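Local coordinates for protein autoinducer 2 sensor kinase/phosphatase LuxQ (Vibrio cholerae, PDB 3C38) that senses the quorum-sensing signal autoinducer 2, bound to LuxP, through this periplasmic domain and switches between kinase and phosphatase activity on a phosphorelay leading to LuxU and LuxO, at residues A[86-90]-A[91-95]; A[102-106]-A[107-111]; A[182-186]-A[187-191]. One frame throughout, in Å; residues are numbered along the deposited sequence.

All three contacts are local ones in the Cache-family periplasmic domain of LuxQ. Contacts 1 and 3 are two tight beta hairpins of the same design, each with a type II' turn and a classic bulge, and each contributes the outermost strand of a different antiparallel sheet. They lie on opposite sides of the chain's centre, with centres about 31 Å apart and nearest atoms about 21 Å apart. Contact 2, the start of helix 106-115, follows contact 1 in the chain and touches it: Ile92 CG1 packs 3.5 Å from Asn110 OD1, and Leu109 CD2 lies 4.0 Å from Asp95 OD1. Contacts 2 and 3 do not touch, their centres being about 22 Å apart.

Contact 1: A[86-90]-A[91-95]; sequences ISSHD and NILWD
The carbonyl oxygen of Ile86 faces two successive backbone N-H groups, those of Leu93 and Trp94, both through weak bonds: Leu93 N lies 3.1 Å from Ile86 O, but its N-H points poorly, whereas Trp94 N is farther off and almost straight at 170°. One residue opposite two is the signature of a classic beta bulge. Ile86 N closes the pair by donating to Trp94 O at 3.0 Å.

Nearer the turn the pairing is regular. Ser88 N gives a straight bond to Asn91 O, 3.2 Å long, and the same oxygen receives a CA-H...O contact from Ser87 CA. His89 and Asp90 fill the corners of a type II' turn. His89 takes the positive phi of 67° that this turn requires at its first corner, and Asp90 OD1 reaches beyond the hairpin to a salt bridge with Arg114.

On the face shared by Ile86 and Trp94, Ile86 CG1 meets Trp94 CE3 at 4.1 Å, approaching the indole obliquely. With chi1 at -61°, CG1 of this buried isoleucine stands beside the backbone N and is the branch that reaches the ring; beta-branching also suits an extended strand. Leu93, the extra residue of the bulge, lays CD1 against Ser88 CB at 3.8 Å, an approach with which the short serine side chain is compatible.

The hairpin forms the edge of the five-stranded sheet, with strand 83-88 hydrogen-bonded to strand 153-160 on its other side. Helix 51-58 covers Ile86 and Leu93, and Trp94 stacks on Phe69 while its NE1 bonds Asp66. Helix 106-115 packs on the opposite face, against Ser87 and Ile92.

Contact 2: A[102-106]-A[107-111]; sequences YGIAQ and QELNK
Ile104 and Leu109 bring their side chains together at about a right angle where the chain enters helix 106-115, with Ala105 at the N-cap position. The touch is between Ile104 CG2 and Leu109 CD1, 4.0 Å apart. In Ile104 the torsion that sets CG1 beside the backbone N (chi1 -58°) places CG2 beside the carbonyl carbon, on the side of the coming helix turn. Two branched aliphatic residues suit this buried spot, where Phe85 and Ala99 also touch Leu109.

On the outer side Gln107 folds back over the start of the helix. Its chain bends at chi2 (76°) and brings the amide back beside Ala105 and the backbone of Gln106, with Gln107 CD 3.8 Å from Ala105 CB. Partly exposed Glu108 instead makes a long, weak salt bridge through OE2, 3.5 Å from NZ of the exposed Lys111 about one turn on.

Ala105 offers no side-chain cap. As at any helix start, its carbonyl serves the first turn: Ala105 O accepts from Glu108 N at 2.7 Å, above the carbonyl plane, and from Leu109 N at 3.2 Å, nearly in line with the C=O bond. One residue on, Asn110 ND2 donates a weak bond to Gln106 O, 3.2 Å away.

Contact 3: A[182-186]-A[187-191]; sequences LAVDT and TPLVS
This contact is a tight beta hairpin at the edge of the four-stranded antiparallel sheet, pairing strand 179-184 with the outermost strand 187-191 through a type II' turn and a classic bulge. Leu182 O marks the bulge by accepting two bonds in its carbonyl plane, a short one of 2.6 Å from Leu189 N and a longer one from Val190 N. Leu182 N returns a bond of 2.8 Å to Val190 O.

Beside the turn, Val184 N donates to Thr187 O in a nearly straight bond of 2.8 Å (172°), and Thr187 N donates back to Val184 O. Between these rungs Ala183 faces Pro188 in a non-hydrogen-bonded pair. Proline suits that place because its nitrogen has no hydrogen to give, and Ala183 CB lies 3.7 Å from Pro188 CA.

The other face carries Leu182, Val184 and Val190, with Thr187 at the turn end; Leu189, the extra residue of the bulge, packs against it. Val184 CG2 meets Leu189 CD1 at 3.6 Å, the two side chains slanting across each other; in Val184 the torsion with CG1 opposite the backbone N (chi1 175°) leaves CG2 for this touch. Farther along, Leu182 CB packs on Val190 CG1. At the corner a water links polar groups, accepting from Thr186 N at 2.8 Å and bonding Thr187 OG1, with a weak bond to Asp185 OD2.

Inward, Ala183 bonds through its backbone to Cys233 of strand 228-239. Helix 201-205 covers Pro188 with Leu201 and Val205, whereas Val184 and Leu189 both rest on His135 of strand 134-143, which belongs to the five-stranded sheet.

Contact 1: A[86-90]-A[91-95]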
ATOM      1  N   ILE A  86      -0.420 -16.003   1.911  1.00 48.71           N
ATOM      2  CA  ILE A  86       0.144 -16.614   3.110  1.00 50.89           C
ATOM      3  C   ILE A  86       1.389 -17.428   2.790  1.00 51.74           C
ATOM      4  O   ILE A  86       1.382 -18.267   1.891  1.00 52.00           O
ATOM      5  CB  ILE A  86      -0.899 -17.520   3.798  1.00 51.59           C
ATOM      6  CG1 ILE A  86      -2.113 -16.686   4.208  1.00 51.51           C
ATOM      7  CG2 ILE A  86      -0.298 -18.183   5.026  1.00 53.60           C
ATOM      8  CD1 ILE A  86      -3.243 -17.501   4.788  1.00 51.44           C
ATOM      9  N   SER A  87       2.458 -17.162   3.533  1.00 52.95           N
ATOM     10  CA  SER A  87       3.723 -17.853   3.341  1.00 53.40           C
ATOM     11  C   SER A  87       4.087 -18.789   4.494  1.00 54.12           C
ATOM     12  O   SER A  87       3.630 -18.636   5.624  1.00 54.32           O
ATOM     13  CB  SER A  87       4.863 -16.843   3.160  1.00 54.08           C
ATOM     14  OG  SER A  87       5.860 -16.982   4.174  1.00 51.51           O
ATOM     15  N   SER A  88       4.923 -19.763   4.171  1.00 54.60           N
ATOM     16  CA  SER A  88       5.434 -20.731   5.123  1.00 54.73           C
ATOM     17  C   SER A  88       6.789 -21.018   4.503  1.00 53.81           C
ATOM     18  O   SER A  88       6.929 -21.914   3.671  1.00 51.46           O
ATOM     19  CB  SER A  88       4.566 -21.988   5.145  1.00 55.27           C
ATOM     20  OG  SER A  88       4.852 -22.752   6.306  1.00 56.19           O
ATOM     21  N   HIS A  89       7.779 -20.227   4.905  1.00 53.80           N
ATOM     22  CA  HIS A  89       9.121 -20.315   4.349  1.00 56.77           C
ATOM     23  C   HIS A  89       8.949 -19.866   2.895  1.00 57.32           C
ATOM     24  O   HIS A  89       7.921 -19.280   2.548  1.00 57.49           O
ATOM     25  CB  HIS A  89       9.669 -21.742   4.438  1.00 56.47           C
ATOM     26  CG  HIS A  89       9.561 -22.334   5.805  1.00 57.07           C
ATOM     27  ND1 HIS A  89       9.950 -21.653   6.940  1.00 58.22           N
ATOM     28  CD2 HIS A  89       9.075 -23.524   6.230  1.00 57.01           C
ATOM     29  CE1 HIS A  89       9.703 -22.397   8.003  1.00 58.29           C
ATOM     30  NE2 HIS A  89       9.171 -23.538   7.601  1.00 57.14           N
ATOM     31  N   ASP A  90       9.932 -20.129   2.046  1.00 58.39           N
ATOM     32  CA  ASP A  90       9.838 -19.703   0.655  1.00 59.00           C
ATOM     33  C   ASP A  90       8.649 -20.311  -0.083  1.00 59.38           C
ATOM     34  O   ASP A  90       8.524 -20.160  -1.298  1.00 59.73           O
ATOM     35  CB  ASP A  90      11.127 -20.042  -0.088  1.00 59.92           C
ATOM     36  CG  ASP A  90      12.359 -19.548   0.634  1.00 63.73           C
ATOM     37  OD1 ASP A  90      12.439 -18.332   0.927  1.00 66.32           O
ATOM     38  OD2 ASP A  90      13.254 -20.376   0.909  1.00 65.53           O
ATOM     39  N   ASN A  91       7.775 -20.995   0.642  1.00 58.80           N
ATOM     40  CA  ASN A  91       6.615 -21.610   0.015  1.00 59.98           C
ATOM     41  C   ASN A  91       5.425 -20.649   0.106  1.00 61.02           C
ATOM     42  O   ASN A  91       5.391 -19.766   0.972  1.00 60.90           O
ATOM     43  CB  ASN A  91       6.300 -22.948   0.710  1.00 61.00           C
ATOM     44  CG  ASN A  91       5.413 -23.868  -0.134  1.00 62.33           C
ATOM     45  OD1 ASN A  91       5.403 -23.783  -1.361  1.00 64.32           O
ATOM     46  ND2 ASN A  91       4.687 -24.765   0.527  1.00 61.32           N
ATOM     47  N   ILE A  92       4.466 -20.804  -0.803  1.00 59.75           N
ATOM     48  CA  ILE A  92       3.274 -19.967  -0.808  1.00 59.70           C
ATOM     49  C   ILE A  92       2.088 -20.921  -0.728  1.00 61.03           C
ATOM     50  O   ILE A  92       1.736 -21.580  -1.711  1.00 60.83           O
ATOM     51  CB  ILE A  92       3.161 -19.116  -2.103  1.00 58.46           C
ATOM     52  CG1 ILE A  92       4.412 -18.254  -2.289  1.00 57.18           C
ATOM     53  CG2 ILE A  92       1.946 -18.206  -2.023  1.00 57.68           C
ATOM     54  CD1 ILE A  92       4.565 -17.155  -1.274  1.00 56.07           C
ATOM     55  N   LEU A  93       1.487 -21.001   0.453  1.00 61.38           N
ATOM     56  CA  LEU A  93       0.357 -21.888   0.679  1.00 62.00           C
ATOM     57  C   LEU A  93      -0.902 -21.327   0.049  1.00 62.91           C
ATOM     58  O   LEU A  93      -1.740 -22.081  -0.454  1.00 64.03           O
ATOM     59  CB  LEU A  93       0.127 -22.083   2.182  1.00 62.12           C
ATOM     60  CG  LEU A  93       1.276 -22.636   3.031  1.00 61.88           C
ATOM     61  CD1 LEU A  93       0.863 -22.664   4.496  1.00 61.92           C
ATOM     62  CD2 LEU A  93       1.652 -24.026   2.551  1.00 61.88           C
ATOM     63  N   TRP A  94      -1.035 -20.004   0.077  1.00 62.86           N
ATOM     64  CA  TRP A  94      -2.212 -19.358  -0.482  1.00 62.19           C
ATOM     65  C   TRP A  94      -1.905 -17.987  -1.093  1.00 62.01           C
ATOM     66  O   TRP A  94      -0.910 -17.342  -0.750  1.00 61.14           O
ATOM     67  CB  TRP A  94      -3.279 -19.219   0.601  1.00 62.30           C
ATOM     68  CG  TRP A  94      -4.566 -18.640   0.115  1.00 63.58           C
ATOM     69  CD1 TRP A  94      -5.558 -19.290  -0.558  1.00 63.19           C
ATOM     70  CD2 TRP A  94      -5.004 -17.285   0.270  1.00 63.69           C
ATOM     71  NE1 TRP A  94      -6.596 -18.424  -0.825  1.00 63.55           N
ATOM     72  CE2 TRP A  94      -6.281 -17.188  -0.326  1.00 64.40           C
ATOM     73  CE3 TRP A  94      -4.442 -16.145   0.860  1.00 63.61           C
ATOM     74  CZ2 TRP A  94      -7.004 -15.990  -0.354  1.00 64.61           C
ATOM     75  CZ3 TRP A  94      -5.160 -14.957   0.832  1.00 62.79           C
ATOM     76  CH2 TRP A  94      -6.429 -14.890   0.231  1.00 64.17           C
ATOM     77  N   ASP A  95      -2.786 -17.556  -1.994  1.00 60.54           N
ATOM     78  CA  ASP A  95      -2.666 -16.286  -2.698  1.00 58.50           C
ATOM     79  C   ASP A  95      -4.078 -15.877  -3.112  1.00 56.70           C
ATOM     80  O   ASP A  95      -4.777 -16.654  -3.770  1.00 56.82           O
ATOM     81  CB  ASP A  95      -1.785 -16.486  -3.933  1.00 61.35           C
ATOM     82  CG  ASP A  95      -1.840 -15.321  -4.899  1.00 63.43           C
ATOM     83  OD1 ASP A  95      -1.342 -15.480  -6.030  1.00 65.76           O
ATOM     84  OD2 ASP A  95      -2.370 -14.249  -4.540  1.00 66.59           O
TER

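Contact 2: A[102-106]-A[107-111]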
ATOM      1  N   TYR A 102      -2.323  -7.262 -11.177  1.00 42.84           N
ATOM      2  CA  TYR A 102      -1.320  -6.212 -11.194  1.00 41.53           C
ATOM      3  C   TYR A 102      -0.118  -6.583 -12.048  1.00 41.02           C
ATOM      4  O   TYR A 102       0.860  -5.850 -12.104  1.00 40.69           O
ATOM      5  CB  TYR A 102      -0.870  -5.876  -9.772  1.00 39.51           C
ATOM      6  CG  TYR A 102      -1.944  -5.225  -8.942  1.00 37.24           C
ATOM      7  CD1 TYR A 102      -2.699  -5.970  -8.034  1.00 35.97           C
ATOM      8  CD2 TYR A 102      -2.213  -3.864  -9.069  1.00 37.23           C
ATOM      9  CE1 TYR A 102      -3.690  -5.378  -7.272  1.00 34.06           C
ATOM     10  CE2 TYR A 102      -3.207  -3.252  -8.312  1.00 34.93           C
ATOM     11  CZ  TYR A 102      -3.941  -4.013  -7.412  1.00 35.14           C
ATOM     12  OH  TYR A 102      -4.911  -3.410  -6.648  1.00 33.29           O
ATOM     13  N   GLY A 103      -0.199  -7.726 -12.718  1.00 42.35           N
ATOM     14  CA  GLY A 103       0.897  -8.156 -13.566  1.00 44.08           C
ATOM     15  C   GLY A 103       2.093  -8.630 -12.769  1.00 45.95           C
ATOM     16  O   GLY A 103       3.221  -8.629 -13.268  1.00 45.34           O
ATOM     17  N   ILE A 104       1.845  -9.014 -11.519  1.00 47.07           N
ATOM     18  CA  ILE A 104       2.890  -9.516 -10.643  1.00 48.83           C
ATOM     19  C   ILE A 104       2.952 -11.028 -10.845  1.00 50.87           C
ATOM     20  O   ILE A 104       1.939 -11.718 -10.712  1.00 52.12           O
ATOM     21  CB  ILE A 104       2.577  -9.221  -9.164  1.00 48.17           C
ATOM     22  CG1 ILE A 104       2.398  -7.716  -8.958  1.00 47.82           C
ATOM     23  CG2 ILE A 104       3.702  -9.734  -8.295  1.00 45.61           C
ATOM     24  CD1 ILE A 104       2.058  -7.318  -7.534  1.00 47.91           C
ATOM     25  N   ALA A 105       4.133 -11.536 -11.178  1.00 52.13           N
ATOM     26  CA  ALA A 105       4.303 -12.965 -11.413  1.00 53.40           C
ATOM     27  C   ALA A 105       4.462 -13.721 -10.108  1.00 53.75           C
ATOM     28  O   ALA A 105       5.199 -13.302  -9.219  1.00 53.83           O
ATOM     29  CB  ALA A 105       5.510 -13.204 -12.298  1.00 52.74           C
ATOM     30  N   GLN A 106       3.771 -14.848 -10.006  1.00 55.35           N
ATOM     31  CA  GLN A 106       3.819 -15.677  -8.810  1.00 56.66           C
ATOM     32  C   GLN A 106       5.241 -15.809  -8.237  1.00 56.09           C
ATOM     33  O   GLN A 106       5.426 -15.850  -7.022  1.00 56.65           O
ATOM     34  CB  GLN A 106       3.256 -17.060  -9.141  1.00 58.89           C
ATOM     35  CG  GLN A 106       2.703 -17.834  -7.951  1.00 62.94           C
ATOM     36  CD  GLN A 106       1.478 -17.174  -7.333  1.00 64.27           C
ATOM     37  OE1 GLN A 106       0.614 -16.652  -8.040  1.00 66.33           O
ATOM     38  NE2 GLN A 106       1.390 -17.211  -6.010  1.00 65.80           N
ATOM     39  N   GLN A 107       6.242 -15.854  -9.111  1.00 54.69           N
ATOM     40  CA  GLN A 107       7.628 -16.003  -8.674  1.00 54.93           C
ATOM     41  C   GLN A 107       8.186 -14.751  -8.014  1.00 53.51           C
ATOM     42  O   GLN A 107       9.038 -14.839  -7.131  1.00 53.73           O
ATOM     43  CB  GLN A 107       8.521 -16.385  -9.854  1.00 57.42           C
ATOM     44  CG  GLN A 107       7.881 -17.363 -10.821  1.00 61.97           C
ATOM     45  CD  GLN A 107       6.841 -16.698 -11.713  1.00 64.41           C
ATOM     46  OE1 GLN A 107       7.168 -15.821 -12.523  1.00 66.13           O
ATOM     47  NE2 GLN A 107       5.581 -17.111 -11.568  1.00 64.21           N
ATOM     48  N   GLU A 108       7.727 -13.583  -8.453  1.00 51.97           N
ATOM     49  CA  GLU A 108       8.187 -12.329  -7.864  1.00 49.65           C
ATOM     50  C   GLU A 108       7.617 -12.221  -6.454  1.00 47.70           C
ATOM     51  O   GLU A 108       8.230 -11.640  -5.558  1.00 45.23           O
ATOM     52  CB  GLU A 108       7.728 -11.137  -8.709  1.00 52.05           C
ATOM     53  CG  GLU A 108       8.441 -11.005 -10.051  1.00 54.29           C
ATOM     54  CD  GLU A 108       9.952 -10.987  -9.909  1.00 54.95           C
ATOM     55  OE1 GLU A 108      10.455 -10.327  -8.976  1.00 56.58           O
ATOM     56  OE2 GLU A 108      10.638 -11.626 -10.736  1.00 58.05           O
ATOM     57  N   LEU A 109       6.433 -12.798  -6.272  1.00 45.81           N
ATOM     58  CA  LEU A 109       5.767 -12.794  -4.983  1.00 44.69           C
ATOM     59  C   LEU A 109       6.647 -13.562  -3.991  1.00 44.61           C
ATOM     60  O   LEU A 109       6.764 -13.183  -2.829  1.00 44.62           O
ATOM     61  CB  LEU A 109       4.395 -13.457  -5.124  1.00 43.98           C
ATOM     62  CG  LEU A 109       3.241 -12.854  -4.329  1.00 43.17           C
ATOM     63  CD1 LEU A 109       3.084 -11.391  -4.694  1.00 44.25           C
ATOM     64  CD2 LEU A 109       1.964 -13.613  -4.623  1.00 43.13           C
ATOM     65  N   ASN A 110       7.280 -14.634  -4.470  1.00 45.47           N
ATOM     66  CA  ASN A 110       8.161 -15.457  -3.642  1.00 45.34           C
ATOM     67  C   ASN A 110       9.366 -14.663  -3.189  1.00 43.58           C
ATOM     68  O   ASN A 110       9.852 -14.822  -2.068  1.00 43.62           O
ATOM     69  CB  ASN A 110       8.646 -16.680  -4.425  1.00 46.48           C
ATOM     70  CG  ASN A 110       7.731 -17.870  -4.274  1.00 47.20           C
ATOM     71  OD1 ASN A 110       7.724 -18.528  -3.237  1.00 47.28           O
ATOM     72  ND2 ASN A 110       6.943 -18.148  -5.307  1.00 47.92           N
ATOM     73  N   LYS A 111       9.849 -13.805  -4.074  1.00 43.63           N
ATOM     74  CA  LYS A 111      11.006 -12.975  -3.778  1.00 43.60           C
ATOM     75  C   LYS A 111      10.691 -11.934  -2.701  1.00 43.98           C
ATOM     76  O   LYS A 111      11.580 -11.501  -1.955  1.00 43.59           O
ATOM     77  CB  LYS A 111      11.467 -12.292  -5.060  1.00 45.38           C
ATOM     78  CG  LYS A 111      11.624 -13.257  -6.242  1.00 45.72           C
ATOM     79  CD  LYS A 111      12.315 -12.567  -7.419  1.00 47.75           C
ATOM     80  CE  LYS A 111      12.786 -13.553  -8.475  1.00 48.56           C
ATOM     81  NZ  LYS A 111      13.635 -12.868  -9.495  1.00 51.52           N
TER

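Contact 3: A[182-186]-A[187-191]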
ATOM      1  N   LEU A 182       1.506  11.564  -6.760  1.00 28.13           N
ATOM      2  CA  LEU A 182       2.413  10.696  -6.030  1.00 29.00           C
ATOM      3  C   LEU A 182       3.436  10.242  -7.053  1.00 29.32           C
ATOM      4  O   LEU A 182       3.090   9.681  -8.092  1.00 27.75           O
ATOM      5  CB  LEU A 182       1.677   9.491  -5.432  1.00 29.99           C
ATOM      6  CG  LEU A 182       2.558   8.444  -4.728  1.00 29.39           C
ATOM      7  CD1 LEU A 182       3.349   9.109  -3.608  1.00 29.33           C
ATOM      8  CD2 LEU A 182       1.692   7.322  -4.166  1.00 29.02           C
ATOM      9  N   ALA A 183       4.705  10.496  -6.763  1.00 31.88           N
ATOM     10  CA  ALA A 183       5.746  10.125  -7.704  1.00 34.39           C
ATOM     11  C   ALA A 183       7.002   9.574  -7.057  1.00 35.46           C
ATOM     12  O   ALA A 183       7.205   9.695  -5.850  1.00 34.51           O
ATOM     13  CB  ALA A 183       6.107  11.335  -8.562  1.00 33.30           C
ATOM     14  N   VAL A 184       7.830   8.967  -7.901  1.00 37.23           N
ATOM     15  CA  VAL A 184       9.117   8.411  -7.513  1.00 40.78           C
ATOM     16  C   VAL A 184      10.108   9.126  -8.420  1.00 41.88           C
ATOM     17  O   VAL A 184      10.191   8.830  -9.611  1.00 40.49           O
ATOM     18  CB  VAL A 184       9.201   6.884  -7.788  1.00 40.97           C
ATOM     19  CG1 VAL A 184      10.607   6.385  -7.484  1.00 41.82           C
ATOM     20  CG2 VAL A 184       8.179   6.133  -6.945  1.00 39.13           C
ATOM     21  N   ASP A 185      10.838  10.082  -7.860  1.00 47.18           N
ATOM     22  CA  ASP A 185      11.816  10.855  -8.620  1.00 51.59           C
ATOM     23  C   ASP A 185      11.087  11.790  -9.592  1.00 53.17           C
ATOM     24  O   ASP A 185      10.568  12.838  -9.204  1.00 53.42           O
ATOM     25  CB  ASP A 185      12.753   9.906  -9.381  1.00 55.08           C
ATOM     26  CG  ASP A 185      13.857  10.636 -10.134  1.00 59.76           C
ATOM     27  OD1 ASP A 185      14.080  11.841  -9.880  1.00 61.83           O
ATOM     28  OD2 ASP A 185      14.517   9.994 -10.980  1.00 61.33           O
ATOM     29  N   THR A 186      11.030  11.406 -10.856  1.00 54.00           N
ATOM     30  CA  THR A 186      10.359  12.238 -11.841  1.00 54.06           C
ATOM     31  C   THR A 186       9.187  11.482 -12.449  1.00 52.69           C
ATOM     32  O   THR A 186       8.390  12.046 -13.197  1.00 54.44           O
ATOM     33  CB  THR A 186      11.368  12.680 -12.930  1.00 55.09           C
ATOM     34  OG1 THR A 186      11.580  14.092 -12.810  1.00 57.96           O
ATOM     35  CG2 THR A 186      10.883  12.327 -14.346  1.00 55.03           C
ATOM     36  N   THR A 187       9.076  10.208 -12.090  1.00 48.49           N
ATOM     37  CA  THR A 187       8.022   9.353 -12.601  1.00 45.22           C
ATOM     38  C   THR A 187       6.798   9.302 -11.690  1.00 43.07           C
ATOM     39  O   THR A 187       6.880   8.918 -10.521  1.00 43.24           O
ATOM     40  CB  THR A 187       8.549   7.940 -12.806  1.00 44.92           C
ATOM     41  OG1 THR A 187       9.738   8.000 -13.601  1.00 46.10           O
ATOM     42  CG2 THR A 187       7.515   7.084 -13.512  1.00 44.47           C
ATOM     43  N   PRO A 188       5.640   9.692 -12.224  1.00 40.71           N
ATOM     44  CA  PRO A 188       4.397   9.687 -11.451  1.00 38.53           C
ATOM     45  C   PRO A 188       3.824   8.281 -11.268  1.00 34.63           C
ATOM     46  O   PRO A 188       3.797   7.490 -12.212  1.00 33.35           O
ATOM     47  CB  PRO A 188       3.459  10.561 -12.290  1.00 37.53           C
ATOM     48  CG  PRO A 188       4.390  11.373 -13.143  1.00 40.96           C
ATOM     49  CD  PRO A 188       5.450  10.392 -13.503  1.00 40.09           C
ATOM     50  N   LEU A 189       3.371   7.976 -10.053  1.00 32.33           N
ATOM     51  CA  LEU A 189       2.741   6.689  -9.786  1.00 29.89           C
ATOM     52  C   LEU A 189       1.236   6.861  -9.984  1.00 28.14           C
ATOM     53  O   LEU A 189       0.586   6.076 -10.663  1.00 28.18           O
ATOM     54  CB  LEU A 189       3.037   6.227  -8.361  1.00 29.85           C
ATOM     55  CG  LEU A 189       4.500   5.870  -8.122  1.00 30.36           C
ATOM     56  CD1 LEU A 189       4.655   5.253  -6.731  1.00 29.88           C
ATOM     57  CD2 LEU A 189       4.963   4.878  -9.202  1.00 31.19           C
ATOM     58  N   VAL A 190       0.682   7.912  -9.400  1.00 29.43           N
ATOM     59  CA  VAL A 190      -0.744   8.185  -9.543  1.00 28.57           C
ATOM     60  C   VAL A 190      -0.950   9.679  -9.335  1.00 28.61           C
ATOM     61  O   VAL A 190      -0.156  10.330  -8.649  1.00 28.52           O
ATOM     62  CB  VAL A 190      -1.606   7.357  -8.533  1.00 28.52           C
ATOM     63  CG1 VAL A 190      -1.297   7.756  -7.106  1.00 25.55           C
ATOM     64  CG2 VAL A 190      -3.088   7.548  -8.844  1.00 31.66           C
ATOM     65  N   SER A 191      -2.004  10.214  -9.944  1.00 27.26           N
ATOM     66  CA  SER A 191      -2.318  11.638  -9.883  1.00 27.64           C
ATOM     67  C   SER A 191      -3.816  11.872  -9.772  1.00 29.96           C
ATOM     68  O   SER A 191      -4.615  11.047 -10.234  1.00 28.28           O
ATOM     69  CB  SER A 191      -1.800  12.315 -11.155  1.00 30.08           C
ATOM     70  OG  SER A 191      -2.383  13.587 -11.364  1.00 29.45           O
TER
HETATM   71  O   HOH W   1      12.174   9.591 -12.677  1.00104.87           O